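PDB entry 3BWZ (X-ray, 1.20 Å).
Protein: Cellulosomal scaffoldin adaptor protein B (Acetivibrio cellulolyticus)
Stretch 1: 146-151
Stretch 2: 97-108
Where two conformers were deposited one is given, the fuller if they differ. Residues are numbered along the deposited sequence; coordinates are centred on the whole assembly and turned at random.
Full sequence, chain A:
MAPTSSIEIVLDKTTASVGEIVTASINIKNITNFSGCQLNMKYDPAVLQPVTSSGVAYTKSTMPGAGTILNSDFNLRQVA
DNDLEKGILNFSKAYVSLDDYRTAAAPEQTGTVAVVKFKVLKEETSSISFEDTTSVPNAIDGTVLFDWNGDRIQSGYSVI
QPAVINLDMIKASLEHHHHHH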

ATOM      1  N   PHE A 146      10.672   1.967  -7.522  1.00  7.63           N
ATOM      2  CA  PHE A 146      11.557   2.760  -8.372  1.00  8.16           C
ATOM      3  C   PHE A 146      12.659   3.401  -7.555  1.00  7.96           C
ATOM      4  O   PHE A 146      12.431   3.783  -6.411  1.00  8.29           O
ATOM      5  CB  PHE A 146      10.783   3.872  -9.087  1.00  9.39           C
ATOM      6  CG  PHE A 146       9.701   3.364  -9.955  1.00 10.51           C
ATOM      7  CD1 PHE A 146       8.379   3.458  -9.578  1.00 13.33           C
ATOM      8  CD2 PHE A 146       9.993   2.794 -11.177  1.00 12.48           C
ATOM      9  CE1 PHE A 146       7.375   2.970 -10.398  1.00 16.78           C
ATOM     10  CE2 PHE A 146       8.981   2.315 -12.007  1.00 13.86           C
ATOM     11  CZ  PHE A 146       7.693   2.396 -11.603  1.00 15.62           C
ATOM     12  N   ASP A 147      13.829   3.566  -8.164  1.00  8.79           N
ATOM     13  CA  ASP A 147      14.906   4.336  -7.592  1.00  9.40           C
ATOM     14  C   ASP A 147      14.892   5.769  -8.135  1.00  8.72           C
ATOM     15  O   ASP A 147      14.061   6.149  -8.973  1.00  8.95           O
ATOM     16  CB  ASP A 147      16.265   3.631  -7.786  1.00 10.58           C
ATOM     17  CG  ASP A 147      16.760   3.619  -9.220  1.00 11.41           C
ATOM     18  OD1 ASP A 147      16.384   4.495 -10.011  1.00 11.75           O
ATOM     19  OD2 ASP A 147      17.554   2.692  -9.546  1.00 15.89           O
ATOM     20  N   TRP A 148      15.814   6.574  -7.648  1.00  9.00           N
ATOM     21  CA  TRP A 148      15.806   7.989  -7.963  1.00  9.57           C
ATOM     22  C   TRP A 148      16.435   8.343  -9.296  1.00 10.46           C
ATOM     23  O   TRP A 148      16.537   9.518  -9.621  1.00 10.85           O
ATOM     24  CB  TRP A 148      16.350   8.827  -6.806  1.00  9.97           C
ATOM     25  CG  TRP A 148      17.777   8.649  -6.432  1.00 10.57           C
ATOM     26  CD1 TRP A 148      18.764   8.004  -7.111  1.00 10.94           C
ATOM     27  CD2 TRP A 148      18.398   9.243  -5.285  1.00 10.31           C
ATOM     28  NE1 TRP A 148      19.954   8.154  -6.448  1.00 12.35           N
ATOM     29  CE2 TRP A 148      19.758   8.927  -5.336  1.00 11.70           C
ATOM     30  CE3 TRP A 148      17.932  10.052  -4.248  1.00 10.27           C
ATOM     31  CZ2 TRP A 148      20.652   9.361  -4.367  1.00 13.29           C
ATOM     32  CZ3 TRP A 148      18.825  10.492  -3.296  1.00 11.90           C
ATOM     33  CH2 TRP A 148      20.174  10.151  -3.370  1.00 13.18           C
ATOM     34  N   ASN A 149      16.840   7.328 -10.056  1.00 11.24           N
ATOM     35  CA  ASN A 149      17.125   7.497 -11.475  1.00 11.98           C
ATOM     36  C   ASN A 149      15.934   7.166 -12.360  1.00 12.64           C
ATOM     37  O   ASN A 149      16.022   7.284 -13.579  1.00 15.68           O
ATOM     38  CB  ASN A 149      18.309   6.639 -11.903  1.00 14.71           C
ATOM     39  CG  ASN A 149      19.564   6.984 -11.165  1.00 15.81           C
ATOM     40  OD1 ASN A 149      19.890   8.163 -11.014  1.00 18.36           O
ATOM     41  ND2 ASN A 149      20.258   5.977 -10.667  1.00 20.33           N
ATOM     42  N   GLY A 150      14.826   6.740 -11.767  1.00 11.63           N
ATOM     43  CA  GLY A 150      13.633   6.365 -12.504  1.00 12.30           C
ATOM     44  C   GLY A 150      13.604   4.898 -12.925  1.00 12.15           C
ATOM     45  O   GLY A 150      12.693   4.469 -13.647  1.00 15.62           O
ATOM     46  N   ASP A 151      14.586   4.124 -12.483  1.00 11.45           N
ATOM     47  CA  ASP A 151      14.668   2.719 -12.832  1.00 12.15           C
ATOM     48  C   ASP A 151      13.944   1.876 -11.810  1.00 10.42           C
ATOM     49  O   ASP A 151      13.899   2.187 -10.640  1.00 11.54           O
ATOM     50  CB  ASP A 151      16.117   2.270 -12.915  1.00 13.37           C
ATOM     51  CG  ASP A 151      16.892   3.002 -13.991  1.00 17.67           C
ATOM     52  OD1 ASP A 151      16.320   3.226 -15.077  1.00 20.19           O
ATOM     53  OD2 ASP A 151      18.052   3.381 -13.732  1.00 19.72           O
TER
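Stretch 2 97-108: SLDDYRTAAAPE

Stretch 1 is a strand end that breaks into a type I turn from Asp147 to Gly150, and Trp148, the residue of stretch 1 most covered by stretch 2, is the surface on which stretch 2 is laid. Stretch 2 answers with a short helix that begins at Leu98, followed by a loop that runs on past the six-membered ring of the same indole.

Ser97 holds the N-cap position without a capping bond from its side chain and stays clear of the turn. Contact begins at Leu98, whose CA lies 5.8 Å from the CA of Trp148, the closest pair of CA atoms across the stretches. Its CA-to-CB bond points toward the turn: Leu98 CB packs 3.4 Å from Trp148 O, and Leu98 CD1 reaches 3.6 Å from Gly150 N. Gly150 has phi 89° and psi 6°, a backbone at which a CB would be jammed against the preceding carbonyl, so the turn itself calls for glycine.

Asp99 and Asp100 make no contact with stretch 1, yet Asp99 OD1 forms a salt bridge with Arg102 NH2 at 2.5 Å, beside the arginine's hydrogen bond to the turn. Tyr101, buried, offers its ring face to the edge of Trp148; the planes stand at 88° with the tyrosine and six-membered ring centroids 5.5 Å apart, and Trp148 CB sits 3.7 Å from Tyr101 CD2.

One helical turn after Leu98 comes Arg102, which uses its length twice. Its aliphatic part lies over the indole, Arg102 CG resting 3.5 Å from the centroid of the five-membered ring of Trp148, almost on the ring normal. Its guanidinium then turns back to the backbone, where Arg102 NH1 donates to Trp148 O at 2.9 Å and 158°, the only hydrogen bond between the stretches. Along the way Arg102 CD passes 3.4 Å from Asn149 OD1.

Thr103 faces away, its OG1 bonded to Asp99 O at 3.0 Å, and Ala104 also makes no contact. Ala105 then leaves helical geometry with positive phi, redirecting the chain; its CA comes 4.2 Å from Trp148 CH2, while Ala106 N lies near the indole plane, 4.4 Å from Trp148 CZ3. Pro107 points its CB toward the ring, 3.7 Å from Trp148 CZ3. Glu108 is out of reach, but its N bonds to Tyr101 OH at 2.9 Å, fastening the loop to the helix.

The rule is economical: one tryptophan on a tight turn, gripped by helix and returning loop.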

ATOM      1  N   SER A  97      10.341  14.934 -10.112  1.00  9.78           N
ATOM      2  CA  SER A  97      11.498  15.838 -10.161  1.00 10.30           C
ATOM      3  C   SER A  97      12.706  15.150  -9.562  1.00 10.10           C
ATOM      4  O   SER A  97      13.201  15.505  -8.471  1.00 11.22           O
ATOM      5  CB  SER A  97      11.176  17.128  -9.428  1.00 11.59           C
ATOM      6  OG  SER A  97      10.110  17.805 -10.048  1.00 15.40           O
ATOM      7  N   LEU A  98      13.196  14.145 -10.284  1.00 10.22           N
ATOM      8  CA  LEU A  98      14.222  13.255  -9.739  1.00 10.43           C
ATOM      9  C   LEU A  98      15.601  13.876  -9.645  1.00 10.62           C
ATOM     10  O   LEU A  98      16.347  13.555  -8.732  1.00 11.09           O
ATOM     11  CB  LEU A  98      14.257  11.944 -10.520  1.00 10.73           C
ATOM     12  CG  LEU A  98      12.995  11.084 -10.400  1.00 10.77           C
ATOM     13  CD1 LEU A  98      13.114   9.836 -11.253  1.00 13.25           C
ATOM     14  CD2 LEU A  98      12.714  10.700  -8.941  1.00 11.79           C
ATOM     15  N   ASP A  99      15.963  14.733 -10.586  1.00 11.49           N
ATOM     16  CA  ASP A  99      17.244  15.411 -10.508  1.00 12.35           C
ATOM     17  C   ASP A  99      17.357  16.155  -9.163  1.00 11.65           C
ATOM     18  O   ASP A  99      18.346  16.038  -8.440  1.00 12.69           O
ATOM     19  CB  ASP A  99      17.366  16.425 -11.672  1.00 14.96           C
ATOM     20  CG  ASP A  99      17.444  15.798 -13.055  1.00 22.70           C
ATOM     21  OD1 ASP A  99      17.649  14.586 -13.183  1.00 27.76           O
ATOM     22  OD2 ASP A  99      17.309  16.563 -14.048  1.00 28.68           O
ATOM     23  N   ASP A 100      16.313  16.892  -8.822  1.00 11.12           N
ATOM     24  CA  ASP A 100      16.298  17.652  -7.581  1.00 10.67           C
ATOM     25  C   ASP A 100      16.300  16.741  -6.363  1.00 10.27           C
ATOM     26  O   ASP A 100      16.966  17.029  -5.370  1.00 10.82           O
ATOM     27  CB  ASP A 100      15.130  18.615  -7.558  1.00 12.06           C
ATOM     28  CG  ASP A 100      15.295  19.749  -8.567  1.00 14.12           C
ATOM     29  OD1 ASP A 100      16.440  20.082  -8.956  1.00 17.36           O
ATOM     30  OD2 ASP A 100      14.253  20.263  -8.982  1.00 18.76           O
ATOM     31  N   TYR A 101      15.572  15.631  -6.436  1.00  9.66           N
ATOM     32  CA  TYR A 101      15.568  14.662  -5.338  1.00  8.75           C
ATOM     33  C   TYR A 101      16.951  14.075  -5.118  1.00  9.47           C
ATOM     34  O   TYR A 101      17.431  13.989  -3.984  1.00 10.16           O
ATOM     35  CB  TYR A 101      14.503  13.608  -5.635  1.00  8.86           C
ATOM     36  CG  TYR A 101      14.335  12.502  -4.610  1.00  7.99           C
ATOM     37  CD1 TYR A 101      14.259  12.754  -3.251  1.00  9.09           C
ATOM     38  CD2 TYR A 101      14.223  11.201  -5.023  1.00  8.78           C
ATOM     39  CE1 TYR A 101      14.068  11.729  -2.340  1.00  9.10           C
ATOM     40  CE2 TYR A 101      14.018  10.164  -4.134  1.00  8.37           C
ATOM     41  CZ  TYR A 101      13.943  10.422  -2.787  1.00  8.48           C
ATOM     42  OH  TYR A 101      13.742   9.423  -1.863  1.00  9.32           O
ATOM     43  N   ARG A 102      17.615  13.668  -6.195  1.00 10.35           N
ATOM     44  CA  ARG A 102      18.989  13.174  -6.057  1.00 11.44           C
ATOM     45  C   ARG A 102      19.912  14.216  -5.431  1.00 11.97           C
ATOM     46  O   ARG A 102      20.735  13.907  -4.568  1.00 12.24           O
ATOM     47  CB  ARG A 102      19.571  12.755  -7.408  1.00 11.85           C
ATOM     48  CG  ARG A 102      18.893  11.570  -8.001  1.00 12.70           C
ATOM     49  CD  ARG A 102      19.671  10.973  -9.152  1.00 13.39           C
ATOM     50  NE  ARG A 102      19.868  11.916 -10.251  1.00 14.35           N
ATOM     51  CZ  ARG A 102      19.016  12.136 -11.239  1.00 14.24           C
ATOM     52  NH1 ARG A 102      17.875  11.482 -11.306  1.00 14.13           N
ATOM     53  NH2 ARG A 102      19.322  13.003 -12.190  1.00 17.29           N
ATOM     54  N   THR A 103      19.766  15.465  -5.848  1.00 12.32           N
ATOM     55  CA  THR A 103      20.676  16.517  -5.382  1.00 13.05           C
ATOM     56  C   THR A 103      20.534  16.760  -3.879  1.00 12.87           C
ATOM     57  O   THR A 103      21.504  17.062  -3.194  1.00 13.69           O
ATOM     58  CB  THR A 103      20.468  17.791  -6.216  1.00 14.50           C
ATOM     59  OG1 THR A 103      20.784  17.495  -7.582  1.00 17.70           O
ATOM     60  CG2 THR A 103      21.350  18.915  -5.706  1.00 16.81           C
ATOM     61  N   ALA A 104      19.328  16.587  -3.353  1.00 11.70           N
ATOM     62  CA  ALA A 104      19.098  16.739  -1.920  1.00 12.18           C
ATOM     63  C   ALA A 104      19.828  15.699  -1.071  1.00 12.29           C
ATOM     64  O   ALA A 104      20.103  15.946   0.112  1.00 13.51           O
ATOM     65  CB  ALA A 104      17.608  16.727  -1.638  1.00 13.31           C
ATOM     66  N   ALA A 105      20.145  14.555  -1.676  1.00 11.87           N
ATOM     67  CA  ALA A 105      21.034  13.571  -1.082  1.00 12.73           C
ATOM     68  C   ALA A 105      20.536  13.077   0.284  1.00 11.69           C
ATOM     69  O   ALA A 105      21.317  12.869   1.210  1.00 13.88           O
ATOM     70  CB  ALA A 105      22.476  14.118  -0.991  1.00 14.76           C
ATOM     71  N   ALA A 106      19.232  12.831   0.371  1.00 10.89           N
ATOM     72  CA  ALA A 106      18.603  12.336   1.592  1.00 10.71           C
ATOM     73  C   ALA A 106      17.464  11.386   1.201  1.00  9.65           C
ATOM     74  O   ALA A 106      16.288  11.650   1.426  1.00 10.43           O
ATOM     75  CB  ALA A 106      18.105  13.503   2.424  1.00 11.69           C
ATOM     76  N   PRO A 107      17.813  10.252   0.595  1.00 10.06           N
ATOM     77  CA  PRO A 107      16.781   9.362   0.049  1.00 10.34           C
ATOM     78  C   PRO A 107      15.867   8.777   1.126  1.00  9.54           C
ATOM     79  O   PRO A 107      16.302   8.448   2.234  1.00 10.69           O
ATOM     80  CB  PRO A 107      17.589   8.255  -0.642  1.00 10.98           C
ATOM     81  CG  PRO A 107      18.898   8.251   0.051  1.00 12.86           C
ATOM     82  CD  PRO A 107      19.165   9.709   0.380  1.00 11.48           C
ATOM     83  N   GLU A 108      14.599   8.683   0.781  1.00  9.86           N
ATOM     84  CA  GLU A 108      13.552   8.144   1.648  0.50  9.41           C
ATOM     85  C   GLU A 108      13.480   6.634   1.549  1.00 10.01           C
ATOM     86  O   GLU A 108      12.621   6.090   0.863  1.00 11.46           O
ATOM     87  CB  GLU A 108      12.230   8.691   1.175  0.50 10.15           C
ATOM     88  CG  GLU A 108      12.137  10.156   1.246  0.50  9.99           C
ATOM     89  CD  GLU A 108      10.875  10.656   0.625  0.50  8.76           C
ATOM     90  OE1 GLU A 108      10.066   9.854   0.100  0.50  9.55           O
ATOM     91  OE2 GLU A 108      10.685  11.874   0.666  0.50  8.55           O
TER